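Long-range contacts in nucleoprotein (Human coronavirus NL63, PDB 5N4K), which probably packages the positive-strand viral RNA genome into a helical ribonucleocapsid, this chain being its N-terminal RNA-binding domain: residues P29-P34 against R128-L133; Q69-M74 against P83-F88; Y89-G94 against T118-L123. One frame throughout, in Å; residues are numbered along the deposited sequence. Where two conformers were deposited one is given.

Contact 1: P29-P34 against R128-L133. With SO4 (sulfate ion), chain C.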
# COMPACT_ATOMS: atom_id res chain seq x y z
N PRO A 29 -1.57 6.99 7.86
CA PRO A 29 -2.67 6.27 8.46
C PRO A 29 -4.03 6.84 8.05
O PRO A 29 -4.16 7.99 7.71
CB PRO A 29 -2.48 6.53 10.00
CG PRO A 29 -1.47 7.51 10.14
CD PRO A 29 -0.98 8.00 8.81
N SER A 30 -5.03 5.99 8.13
CA SER A 30 -6.43 6.35 7.85
C SER A 30 -7.02 7.03 9.06
O SER A 30 -6.70 6.72 10.19
CB SER A 30 -7.20 5.08 7.54
OG SER A 30 -8.60 5.25 7.40
N PHE A 31 -7.93 7.94 8.80
CA PHE A 31 -8.73 8.53 9.88
C PHE A 31 -9.61 7.51 10.54
O PHE A 31 -10.13 7.80 11.68
CB PHE A 31 -9.60 9.66 9.38
CG PHE A 31 -8.86 10.92 9.04
CD1 PHE A 31 -8.45 11.74 10.04
CD2 PHE A 31 -8.60 11.33 7.75
CE1 PHE A 31 -7.73 12.88 9.81
CE2 PHE A 31 -7.88 12.51 7.49
CZ PHE A 31 -7.42 13.30 8.55
N TYR A 32 -9.90 6.38 9.92
CA TYR A 32 -10.90 5.45 10.37
C TYR A 32 -10.34 4.06 10.65
O TYR A 32 -9.37 3.66 10.03
CB TYR A 32 -12.06 5.31 9.35
CG TYR A 32 -12.70 6.61 9.07
CD1 TYR A 32 -13.63 7.18 9.97
CD2 TYR A 32 -12.36 7.40 7.93
CE1 TYR A 32 -14.16 8.45 9.80
CE2 TYR A 32 -12.85 8.66 7.74
CZ TYR A 32 -13.74 9.18 8.67
OH TYR A 32 -14.35 10.37 8.51
N MET A 33 -10.97 3.33 11.57
CA MET A 33 -10.76 1.92 11.66
C MET A 33 -11.03 1.23 10.34
O MET A 33 -11.90 1.67 9.58
CB MET A 33 -11.66 1.31 12.78
CG MET A 33 -11.16 1.69 14.21
SD MET A 33 -9.54 1.10 14.64
CE MET A 33 -9.85 -0.67 14.85
N PRO A 34 -10.37 0.11 10.08
CA PRO A 34 -10.66 -0.67 8.86
C PRO A 34 -11.96 -1.41 8.95
O PRO A 34 -12.55 -1.62 10.04
CB PRO A 34 -9.50 -1.62 8.75
CG PRO A 34 -9.04 -1.82 10.18
CD PRO A 34 -9.32 -0.54 10.86
N ARG A 128 -0.40 10.22 13.41
CA ARG A 128 -0.17 8.90 13.86
C ARG A 128 -0.64 8.64 15.29
O ARG A 128 -1.15 7.58 15.59
CB ARG A 128 1.34 8.61 13.83
CG ARG A 128 1.85 8.46 12.41
CD ARG A 128 3.34 8.11 12.43
NE ARG A 128 3.60 6.82 13.06
CZ ARG A 128 3.24 5.62 12.58
NH1 ARG A 128 2.56 5.52 11.42
NH2 ARG A 128 3.57 4.51 13.26
N ASN A 129 -0.43 9.64 16.15
CA ASN A 129 -0.86 9.51 17.55
C ASN A 129 -2.31 9.82 17.83
O ASN A 129 -2.73 9.79 18.99
CB ASN A 129 0.03 10.37 18.46
CG ASN A 129 -0.21 11.87 18.30
OD1 ASN A 129 -1.17 12.31 17.70
ND2 ASN A 129 0.71 12.67 18.87
N GLN A 130 -3.09 10.20 16.82
CA GLN A 130 -4.57 10.37 16.97
C GLN A 130 -5.20 8.99 16.79
O GLN A 130 -4.83 8.22 15.92
CB GLN A 130 -5.30 11.52 16.14
CG GLN A 130 -4.73 12.22 14.85
CD GLN A 130 -5.72 13.10 13.96
OE1 GLN A 130 -5.32 13.71 12.95
NE2 GLN A 130 -7.01 13.16 14.34
N LYS A 131 -6.17 8.66 17.60
CA LYS A 131 -6.77 7.34 17.45
C LYS A 131 -7.76 7.34 16.22
O LYS A 131 -8.45 8.33 15.98
CB LYS A 131 -7.59 7.02 18.70
CG LYS A 131 -7.89 5.56 18.90
N PRO A 132 -7.74 6.25 15.46
CA PRO A 132 -8.73 6.11 14.39
C PRO A 132 -10.17 6.11 14.89
O PRO A 132 -10.47 5.72 16.03
CB PRO A 132 -8.34 4.77 13.74
CG PRO A 132 -7.67 4.02 14.77
CD PRO A 132 -6.96 5.03 15.61
N LEU A 133 -11.05 6.64 14.12
CA LEU A 133 -12.48 6.62 14.47
C LEU A 133 -13.17 5.42 13.90
O LEU A 133 -12.89 4.97 12.83
CB LEU A 133 -13.09 7.86 13.91
CG LEU A 133 -12.48 9.24 14.31
CD1 LEU A 133 -12.87 10.25 13.28
CD2 LEU A 133 -13.10 9.67 15.62
S SO4 C . 2.88 12.09 12.10
O1 SO4 C . 1.45 11.74 12.13
O2 SO4 C . 3.08 13.27 11.26
O3 SO4 C . 3.21 12.42 13.51
O4 SO4 C . 3.80 11.02 11.67
O HOH W 1 -9.01 9.84 13.27

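Contact 2: Q69-M74 against P83-F88. With SO4 (sulfate ion), chain F; SO4 (sulfate ion), chain D.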
# COMPACT_ATOMS: atom_id res chain seq x y z
N GLN A 69 -5.74 -4.48 2.21
CA GLN A 69 -4.58 -5.07 2.94
C GLN A 69 -4.80 -6.62 2.93
O GLN A 69 -5.74 -7.09 3.57
CB GLN A 69 -4.61 -4.53 4.37
CG GLN A 69 -3.50 -5.04 5.35
CD GLN A 69 -3.76 -4.90 6.81
OE1 GLN A 69 -4.60 -4.12 7.29
NE2 GLN A 69 -2.97 -5.64 7.60
N GLU A 70 -3.96 -7.34 2.22
CA GLU A 70 -3.99 -8.83 2.26
C GLU A 70 -3.38 -9.23 3.60
O GLU A 70 -2.45 -8.60 4.08
CB GLU A 70 -3.18 -9.33 1.06
CG GLU A 70 -3.29 -10.78 0.76
CD GLU A 70 -2.60 -11.19 -0.54
OE1 GLU A 70 -2.14 -10.32 -1.35
OE2 GLU A 70 -2.48 -12.42 -0.73
N ARG A 71 -3.93 -10.29 4.24
CA ARG A 71 -3.58 -10.69 5.60
C ARG A 71 -3.37 -12.25 5.64
O ARG A 71 -4.12 -12.97 5.02
CB ARG A 71 -4.70 -10.32 6.58
CG ARG A 71 -4.78 -8.81 6.68
CD ARG A 71 -5.96 -8.45 7.53
NE ARG A 71 -5.89 -8.96 8.93
CZ ARG A 71 -6.75 -9.76 9.56
NH1 ARG A 71 -7.80 -10.35 9.07
NH2 ARG A 71 -6.50 -10.01 10.85
N TRP A 72 -2.26 -12.69 6.19
CA TRP A 72 -2.00 -14.14 6.31
C TRP A 72 -1.02 -14.31 7.38
O TRP A 72 -0.05 -13.54 7.43
CB TRP A 72 -1.49 -14.77 5.02
CG TRP A 72 -0.17 -14.22 4.46
CD1 TRP A 72 -0.02 -13.24 3.50
CD2 TRP A 72 1.18 -14.65 4.80
NE1 TRP A 72 1.33 -13.02 3.26
CE2 TRP A 72 2.08 -13.85 4.05
CE3 TRP A 72 1.71 -15.59 5.70
CZ2 TRP A 72 3.47 -14.01 4.13
CZ3 TRP A 72 3.10 -15.73 5.79
CH2 TRP A 72 3.96 -14.94 5.01
N ARG A 73 -1.19 -15.36 8.19
CA ARG A 73 -0.20 -15.68 9.18
C ARG A 73 0.18 -17.16 9.13
O ARG A 73 -0.46 -17.96 8.46
CB ARG A 73 -0.69 -15.27 10.55
CG ARG A 73 -1.73 -16.17 11.14
CD ARG A 73 -2.62 -15.39 12.07
NE ARG A 73 -3.54 -16.28 12.76
CZ ARG A 73 -4.68 -15.92 13.37
NH1 ARG A 73 -5.10 -14.65 13.39
NH2 ARG A 73 -5.41 -16.86 13.97
N MET A 74 1.30 -17.44 9.79
CA MET A 74 1.72 -18.81 10.02
C MET A 74 1.16 -19.28 11.36
O MET A 74 1.20 -18.54 12.38
CB MET A 74 3.25 -18.92 9.99
CG MET A 74 3.84 -18.58 8.62
SD MET A 74 3.33 -19.73 7.32
CE MET A 74 3.46 -21.26 8.26
N PRO A 83 -9.19 -13.02 6.27
CA PRO A 83 -9.96 -12.04 5.56
C PRO A 83 -9.15 -10.76 5.43
O PRO A 83 -8.47 -10.30 6.32
CB PRO A 83 -11.15 -11.81 6.45
CG PRO A 83 -11.33 -13.16 7.10
CD PRO A 83 -9.96 -13.57 7.43
N PRO A 84 -9.25 -10.17 4.23
CA PRO A 84 -8.53 -8.90 4.06
C PRO A 84 -9.16 -7.78 4.84
O PRO A 84 -10.34 -7.83 5.17
CB PRO A 84 -8.59 -8.63 2.55
CG PRO A 84 -9.64 -9.45 2.05
CD PRO A 84 -9.83 -10.64 2.97
N LYS A 85 -8.37 -6.76 5.15
CA LYS A 85 -8.87 -5.54 5.69
C LYS A 85 -8.86 -4.46 4.59
O LYS A 85 -8.13 -4.56 3.62
CB LYS A 85 -8.08 -5.05 6.89
CG LYS A 85 -8.40 -5.84 8.17
CD LYS A 85 -7.48 -5.42 9.30
CE LYS A 85 -7.79 -6.32 10.47
NZ LYS A 85 -6.82 -6.12 11.59
N VAL A 86 -9.75 -3.50 4.74
CA VAL A 86 -9.76 -2.32 3.88
C VAL A 86 -9.72 -1.07 4.73
O VAL A 86 -10.42 -0.96 5.75
CB VAL A 86 -10.97 -2.31 2.90
CG1 VAL A 86 -10.82 -3.37 1.83
CG2 VAL A 86 -12.32 -2.46 3.62
N HIS A 87 -8.93 -0.08 4.30
CA HIS A 87 -8.84 1.20 5.01
C HIS A 87 -9.24 2.34 4.09
O HIS A 87 -8.83 2.36 2.90
CB HIS A 87 -7.38 1.44 5.47
CG HIS A 87 -6.82 0.40 6.37
ND1 HIS A 87 -6.73 0.59 7.71
CD2 HIS A 87 -6.30 -0.78 6.09
CE1 HIS A 87 -6.23 -0.49 8.27
NE2 HIS A 87 -5.94 -1.34 7.32
N PHE A 88 -10.00 3.30 4.62
CA PHE A 88 -10.54 4.36 3.78
C PHE A 88 -9.64 5.58 3.82
O PHE A 88 -9.16 6.02 4.90
CB PHE A 88 -11.91 4.81 4.32
CG PHE A 88 -12.43 6.01 3.58
CD1 PHE A 88 -13.05 5.83 2.35
CD2 PHE A 88 -12.25 7.28 4.05
CE1 PHE A 88 -13.47 6.92 1.60
CE2 PHE A 88 -12.65 8.39 3.31
CZ PHE A 88 -13.24 8.19 2.09
S SO4 F . -3.47 -7.23 11.08
O1 SO4 F . -3.42 -8.65 10.66
O2 SO4 F . -4.54 -6.48 10.40
O3 SO4 F . -2.25 -6.67 10.52
O4 SO4 F . -3.68 -7.02 12.54
S SO4 D . -7.90 -13.04 13.38
O1 SO4 D . -8.57 -13.86 12.37
O2 SO4 D . -8.98 -12.27 14.03
O3 SO4 D . -6.89 -12.14 12.73
O4 SO4 D . -7.12 -13.85 14.35

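Contact 3: Y89-G94 against T118-L123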
# COMPACT_ATOMS: atom_id res chain seq x y z
N TYR A 89 -9.48 6.21 2.67
CA TYR A 89 -8.77 7.46 2.53
C TYR A 89 -9.54 8.35 1.57
O TYR A 89 -10.03 7.95 0.55
CB TYR A 89 -7.37 7.21 1.94
CG TYR A 89 -6.52 6.31 2.79
CD1 TYR A 89 -6.53 4.94 2.61
CD2 TYR A 89 -5.68 6.88 3.75
CE1 TYR A 89 -5.73 4.10 3.42
CE2 TYR A 89 -4.93 6.03 4.53
CZ TYR A 89 -5.00 4.74 4.35
OH TYR A 89 -4.17 3.85 5.15
N TYR A 90 -9.61 9.64 1.92
CA TYR A 90 -10.21 10.65 1.03
C TYR A 90 -9.39 10.79 -0.23
O TYR A 90 -8.17 10.66 -0.23
CB TYR A 90 -10.33 11.99 1.81
CG TYR A 90 -11.33 11.90 2.98
CD1 TYR A 90 -12.69 12.08 2.74
CD2 TYR A 90 -10.93 11.71 4.27
CE1 TYR A 90 -13.63 11.96 3.75
CE2 TYR A 90 -11.80 11.59 5.30
CZ TYR A 90 -13.15 11.71 5.03
OH TYR A 90 -14.06 11.58 6.07
N LEU A 91 -10.06 11.21 -1.27
CA LEU A 91 -9.41 11.44 -2.55
C LEU A 91 -8.28 12.45 -2.39
O LEU A 91 -8.42 13.49 -1.78
CB LEU A 91 -10.45 11.95 -3.59
CG LEU A 91 -9.92 12.14 -5.01
CD1 LEU A 91 -9.46 10.88 -5.66
CD2 LEU A 91 -11.09 12.71 -5.82
N GLY A 92 -7.11 12.11 -2.96
CA GLY A 92 -5.92 12.96 -2.83
C GLY A 92 -5.21 12.89 -1.54
O GLY A 92 -4.33 13.75 -1.28
N THR A 93 -5.49 11.85 -0.75
CA THR A 93 -4.81 11.57 0.51
C THR A 93 -4.43 10.12 0.53
O THR A 93 -4.81 9.38 -0.34
CB THR A 93 -5.66 11.94 1.72
OG1 THR A 93 -6.64 10.89 1.95
CG2 THR A 93 -6.40 13.32 1.53
N GLY A 94 -3.68 9.74 1.58
CA GLY A 94 -3.35 8.31 1.81
C GLY A 94 -2.24 7.80 0.93
O GLY A 94 -1.52 8.58 0.28
N THR A 118 -14.96 15.38 -8.08
CA THR A 118 -13.83 14.47 -8.40
C THR A 118 -12.51 15.26 -8.39
O THR A 118 -11.80 15.29 -9.34
CB THR A 118 -14.03 13.68 -9.71
OG1 THR A 118 -14.28 14.64 -10.73
CG2 THR A 118 -15.23 12.77 -9.62
N VAL A 119 -12.19 15.96 -7.31
CA VAL A 119 -10.96 16.64 -7.11
C VAL A 119 -10.37 16.30 -5.76
O VAL A 119 -11.12 15.94 -4.82
CB VAL A 119 -11.02 18.13 -7.28
CG1 VAL A 119 -11.56 18.50 -8.64
CG2 VAL A 119 -11.79 18.78 -6.21
N ASN A 120 -9.08 16.49 -5.62
CA ASN A 120 -8.38 16.17 -4.40
C ASN A 120 -9.02 16.96 -3.27
O ASN A 120 -9.30 18.18 -3.36
CB ASN A 120 -6.91 16.49 -4.45
CG ASN A 120 -6.18 15.55 -5.34
OD1 ASN A 120 -6.63 14.47 -5.61
ND2 ASN A 120 -4.98 15.94 -5.76
N THR A 121 -9.24 16.30 -2.16
CA THR A 121 -9.80 16.95 -0.97
C THR A 121 -8.71 17.66 -0.14
O THR A 121 -7.53 17.52 -0.38
CB THR A 121 -10.52 15.93 -0.05
OG1 THR A 121 -9.52 15.12 0.65
CG2 THR A 121 -11.44 15.02 -0.78
N SER A 122 -9.20 18.42 0.84
CA SER A 122 -8.34 19.28 1.69
C SER A 122 -7.97 18.61 3.00
O SER A 122 -7.38 19.24 3.87
CB SER A 122 -9.07 20.62 1.96
OG SER A 122 -10.16 20.42 2.82
N LEU A 123 -8.35 17.35 3.18
CA LEU A 123 -8.42 16.70 4.48
C LEU A 123 -7.15 16.11 4.98
O LEU A 123 -7.09 15.82 6.19
CB LEU A 123 -9.56 15.67 4.49
CG LEU A 123 -10.92 16.34 4.24
CD1 LEU A 123 -12.00 15.34 4.14
CD2 LEU A 123 -11.29 17.25 5.41

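Contact 1: P29-P34 against R128-L133
Tyr32 and Leu133 face each other across a single beta bridge. Leu133 N gives an almost straight hydrogen bond (176°) to Phe31 O, and Leu133 O takes one back from Met33 N at 2.8 Å, the donor standing well above the carbonyl plane. Tyr32 CB points away overall but still touches Leu133 O, and the ring crosses Leu133 obliquely, with CD1 4.0 Å from Leu133 CB. Leu133 O lies at the edge of that ring, while Phe31 CB covers one face near the rim. Next along, in the conformer given, chi2 of -62° turns Met33 SD back to 3.5 Å from Pro132 CG. The Phe31 ring and the Gln130 amide, also in the conformer given, have planes 77° apart and meet only loosely, Phe31 CE1 lying 4.0 Å from Gln130 OE1, whose hydrogen bond is to Lys127 N. Water 1 donates to both Phe31 O and Lys131 O. At the far end Pro29 CG rests 4.1 Å from Arg128 CG, the two side chains crossing at about a right angle; the guanidinium goes on to a salt bridge with Glu70 of the second subunit. Ser30 OG accepts from Tyr32 N, an ST turn, and is itself hydrogen-bonded to Phe88 O of strand 80-90. The whole bridges two loops, one leading into strand 35-37, the other between strands 108-112 and 145-147, beside the antiparallel sheet of the coronavirus N-terminal domain.

Contact 2: Q69-M74 against P83-F88
Gln69 and Lys85 form an antiparallel hydrogen-bonded pair in which each residue's backbone serves the other's: Gln69 N donates to Lys85 O at 2.8 Å, and Lys85 N returns a more bent bond to Gln69 O. The segment axes 69-73 and 83-88 run at 148° to each other, antiparallel with a marked twist, and backbone pairing continues through Arg71 with Leu82 and His87 with Asn67.

Two side-chain hydrogen bonds flank the pair. His87 NE2 donates to Gln69 OE1 at 3.1 Å, with the oxygen in the plane of the imidazole and the amide turned only 25° from the ring. Toward the other end Arg71 NH1 reaches across to Pro83 O at 2.8 Å, in the plane of both the guanidinium and the carbonyl.

Packing follows from the same placement. With CG anti to the backbone N (chi1 178°) and the chain extended, Gln69 runs alongside Lys85, pointing the same way, while Lys85 CE sits over one face of the Arg71 guanidinium, 3.6 Å from Arg71 NE. Pro84 CB touches Gln69 O.

Charge is the last element. Arg71 NH2 and Lys85 NZ come within 4.0 Å, a repulsion probably eased by a sulfate ion that both side chains grip: Lys85 NZ bonds to its O2 at 2.6 Å, Arg71 NE to its O1 at 3.0 Å, and Gln69 NE2 to its O3. A second sulfate, probably also from the crystallisation liquor, takes a bond from Arg71 NH2 and lies at Arg73. Such a cationic beta hairpin, projecting from the sheet, is characteristic of coronavirus N-terminal domains, and the sulfates held here are consistent with a surface suited to RNA phosphates.

Contact 3: Y89-G94 against T118-L123
Leu91 and Thr121 join a turn to a loop: as strand 80-90 leaves the central antiparallel sheet of this RNA-binding domain, a type II beta turn from Tyr90 to Thr93 packs against the irregular 118-123. The turn is closed by Thr93, whose N and OG1 both donate to Tyr90 O, the hydroxyl at 2.7 Å. Gly92 takes the position of positive phi, and with no side chain there its CA comes 3.2 Å from Asn120 OD1.

The carbonyl of Leu91 carries the bonding between the segments. Thr121 N donates to Leu91 O at 3.0 Å from well above the carbonyl plane, and Thr121 OG1 gives the same oxygen a second bond at 3.1 Å, from nearer that plane. Thr121 OG1 stands between its backbone N and carbonyl carbon (chi1 74°), where hydroxyl and amide can converge on one acceptor. It also lies against Tyr90 CB and Thr93 CG2.

Leu91 and Leu123 add packing. Leu91 CD2 lies 3.4 Å from the backbone oxygen Val119 O; the Leu91 side chain crosses that of Asn120 at about a right angle, and Leu91 also packs on Ile63 of the neighbouring strand. Tyr90 OH is hydrogen-bonded to Tyr32 OH. Over the middle of the Tyr90 ring sits the methyl Leu123 CD1, a CH-pi contact 3.5 Å from the centroid and only 7° off the ring normal.

Contacts 2 and 3 share strand 80-90: contact 2 pairs it with strand 63-73 in the hairpin, and contact 3 takes up the chain where it leaves the sheet, on the opposite side of the domain's centre. Contact 1 links to both, reaching contact 2 through Ser30 and Phe88 and contact 3 through the Tyr32-Tyr90 hydroxyls. Contacts 1 and 3 are partly buried loop contacts, mixing backbone bonds with aromatic and aliphatic packing. Contact 2 lies at the surface, and its polar, cationic side chains gather sulfate. The second subunit meets contacts 1 and 2 but not contact 3.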